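Local coordinates for protein GCN5 like acetylase + bromodomain (Cryptosporidium parvum, PDB 4LDF) that probably acetylates histone H3 as a GCN5-type acetyltransferase, the part described here being its bromodomain, a module that in relatives recognises acetyl-lysine, at residues E29-F34 with N100-F105. Sequence-based numbering, arbitrary orientation.
Sequences ENAWPF and NQLEAF
L102 points from helix 93-110 of the bromodomain's left-handed four-helix bundle against N30, A31 and F34, at the start of the long loop that follows helix 14-27. This loop holds the W-P-F sequence, the counterpart of the WPF shelf beside the acetyl-lysine pocket in related bromodomains; a glycerol lies near F34. The forked end of leucine suits the place because one methyl reaches the F34 ring while the other lies against the A31 side chain. CD1 meets the ring obliquely, tip to tip, 3.4 Å from CE1; CD2 lies 4.2 Å from CB of A31, a side chain small enough to leave room for the leucine. The flat apolar ring of F34 suits its buried place between L102 and M81 and C85 of helix 71-88. At the more exposed border the side chains of N30 and Q101 cross at about a right angle, their amide planes tilted 32° to each other. Amides suit this border, N30 supplying an N-H and Q101 a carbonyl. With CG anti to its backbone N (chi1 178°), Q101 extends far enough for OE1 to accept a nearly straight hydrogen bond of 2.8 Å from ND2 of N30, which lies in the carbonyl plane of Q101, on a lone pair of OE1.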
loop_
_atom_site.group_PDB
_atom_site.type_symbol
_atom_site.label_atom_id
_atom_site.label_comp_id
_atom_site.label_asym_id
_atom_site.label_seq_id
_atom_site.Cartn_x
_atom_site.Cartn_y
_atom_site.Cartn_z
ATOM N N GLU A 29 -9.195 -9.941 1.509
ATOM C CA GLU A 29 -8.585 -11.144 2.112
ATOM C C GLU A 29 -7.095 -11.372 1.756
ATOM O O GLU A 29 -6.344 -11.788 2.627
ATOM C CB GLU A 29 -9.431 -12.399 1.824
ATOM C CG GLU A 29 -9.426 -12.871 0.377
ATOM C CD GLU A 29 -10.072 -14.214 0.086
ATOM O OE1 GLU A 29 -9.815 -14.757 -1.009
ATOM O OE2 GLU A 29 -10.834 -14.723 0.938
ATOM N N ASN A 30 -6.682 -11.056 0.505
ATOM C CA ASN A 30 -5.311 -11.212 -0.015
ATOM C C ASN A 30 -4.367 -10.044 0.261
ATOM O O ASN A 30 -3.218 -10.063 -0.184
ATOM C CB ASN A 30 -5.326 -11.590 -1.506
ATOM C CG ASN A 30 -5.984 -12.924 -1.742
ATOM O OD1 ASN A 30 -6.025 -13.791 -0.860
ATOM N ND2 ASN A 30 -6.555 -13.111 -2.911
ATOM N N ALA A 31 -4.837 -9.061 1.024
ATOM C CA ALA A 31 -4.053 -7.895 1.430
ATOM C C ALA A 31 -3.195 -8.186 2.652
ATOM O O ALA A 31 -2.328 -7.373 3.003
ATOM C CB ALA A 31 -4.979 -6.729 1.711
ATOM N N TRP A 32 -3.428 -9.337 3.300
ATOM C CA TRP A 32 -2.697 -9.735 4.496
ATOM C C TRP A 32 -1.145 -9.581 4.439
ATOM O O TRP A 32 -0.614 -9.070 5.425
ATOM C CB TRP A 32 -3.175 -11.080 5.056
ATOM C CG TRP A 32 -2.739 -12.279 4.270
ATOM C CD1 TRP A 32 -3.451 -12.941 3.310
ATOM C CD2 TRP A 32 -1.461 -12.933 4.351
ATOM N NE1 TRP A 32 -2.701 -13.979 2.800
ATOM C CE2 TRP A 32 -1.458 -13.967 3.390
ATOM C CE3 TRP A 32 -0.331 -12.772 5.180
ATOM C CZ2 TRP A 32 -0.355 -14.816 3.208
ATOM C CZ3 TRP A 32 0.773 -13.584 4.970
ATOM C CH2 TRP A 32 0.750 -14.602 4.004
ATOM N N PRO A 33 -0.401 -9.909 3.336
ATOM C CA PRO A 33 1.066 -9.716 3.363
ATOM C C PRO A 33 1.510 -8.256 3.306
ATOM O O PRO A 33 2.717 -7.987 3.369
ATOM C CB PRO A 33 1.544 -10.436 2.085
ATOM C CG PRO A 33 0.420 -11.204 1.590
ATOM C CD PRO A 33 -0.807 -10.515 2.050
ATOM N N PHE A 34 0.551 -7.314 3.150
ATOM C CA PHE A 34 0.850 -5.887 3.004
ATOM C C PHE A 34 0.361 -5.045 4.191
ATOM O O PHE A 34 0.628 -3.848 4.219
ATOM C CB PHE A 34 0.235 -5.355 1.684
ATOM C CG PHE A 34 0.522 -6.186 0.443
ATOM C CD1 PHE A 34 -0.326 -7.221 0.065
ATOM C CD2 PHE A 34 1.629 -5.911 -0.360
ATOM C CE1 PHE A 34 -0.025 -8.029 -1.036
ATOM C CE2 PHE A 34 1.891 -6.673 -1.506
ATOM C CZ PHE A 34 1.064 -7.730 -1.837
ATOM N N ASN A 100 -0.644 -7.993 -8.038
ATOM C CA ASN A 100 -1.286 -7.698 -9.329
ATOM C C ASN A 100 -2.812 -7.577 -9.149
ATOM O O ASN A 100 -3.421 -6.612 -9.617
ATOM C CB ASN A 100 -0.934 -8.806 -10.369
ATOM C CG ASN A 100 0.484 -8.733 -10.908
ATOM O OD1 ASN A 100 1.193 -7.762 -10.713
ATOM N ND2 ASN A 100 0.916 -9.737 -11.638
ATOM N N GLN A 101 -3.403 -8.537 -8.418
ATOM C CA GLN A 101 -4.827 -8.579 -8.097
ATOM C C GLN A 101 -5.243 -7.350 -7.298
ATOM O O GLN A 101 -6.195 -6.685 -7.690
ATOM C CB GLN A 101 -5.172 -9.868 -7.325
ATOM C CG GLN A 101 -6.649 -9.940 -6.927
ATOM C CD GLN A 101 -6.960 -11.059 -5.983
ATOM O OE1 GLN A 101 -6.206 -11.349 -5.054
ATOM N NE2 GLN A 101 -8.121 -11.667 -6.165
ATOM N N LEU A 102 -4.484 -6.999 -6.237
ATOM C CA LEU A 102 -4.845 -5.882 -5.370
ATOM C C LEU A 102 -4.649 -4.532 -6.004
ATOM O O LEU A 102 -5.419 -3.635 -5.712
ATOM C CB LEU A 102 -4.163 -5.954 -3.997
ATOM C CG LEU A 102 -4.309 -7.242 -3.180
ATOM C CD1 LEU A 102 -3.192 -7.374 -2.211
ATOM C CD2 LEU A 102 -5.598 -7.290 -2.455
ATOM N N GLU A 103 -3.611 -4.367 -6.842
ATOM C CA GLU A 103 -3.355 -3.095 -7.522
ATOM C C GLU A 103 -4.488 -2.797 -8.492
ATOM O O GLU A 103 -5.015 -1.688 -8.479
ATOM C CB GLU A 103 -1.992 -3.122 -8.234
ATOM C CG GLU A 103 -1.527 -1.749 -8.683
ATOM C CD GLU A 103 -0.207 -1.736 -9.423
ATOM O OE1 GLU A 103 -0.101 -1.022 -10.444
ATOM O OE2 GLU A 103 0.692 -2.507 -9.034
ATOM N N ALA A 104 -4.922 -3.816 -9.268
ATOM C CA ALA A 104 -6.033 -3.709 -10.210
ATOM C C ALA A 104 -7.333 -3.443 -9.457
ATOM O O ALA A 104 -8.148 -2.653 -9.921
ATOM C CB ALA A 104 -6.159 -4.994 -11.023
ATOM N N PHE A 105 -7.514 -4.080 -8.282
ATOM C CA PHE A 105 -8.711 -3.911 -7.447
ATOM C C PHE A 105 -8.834 -2.473 -6.899
ATOM O O PHE A 105 -9.929 -1.911 -6.937
ATOM C CB PHE A 105 -8.705 -4.944 -6.291
ATOM C CG PHE A 105 -9.592 -4.637 -5.105
ATOM C CD1 PHE A 105 -10.947 -4.956 -5.127
ATOM C CD2 PHE A 105 -9.065 -4.063 -3.947
ATOM C CE1 PHE A 105 -11.769 -4.667 -4.030
ATOM C CE2 PHE A 105 -9.880 -3.805 -2.841
ATOM C CZ PHE A 105 -11.230 -4.087 -2.895
#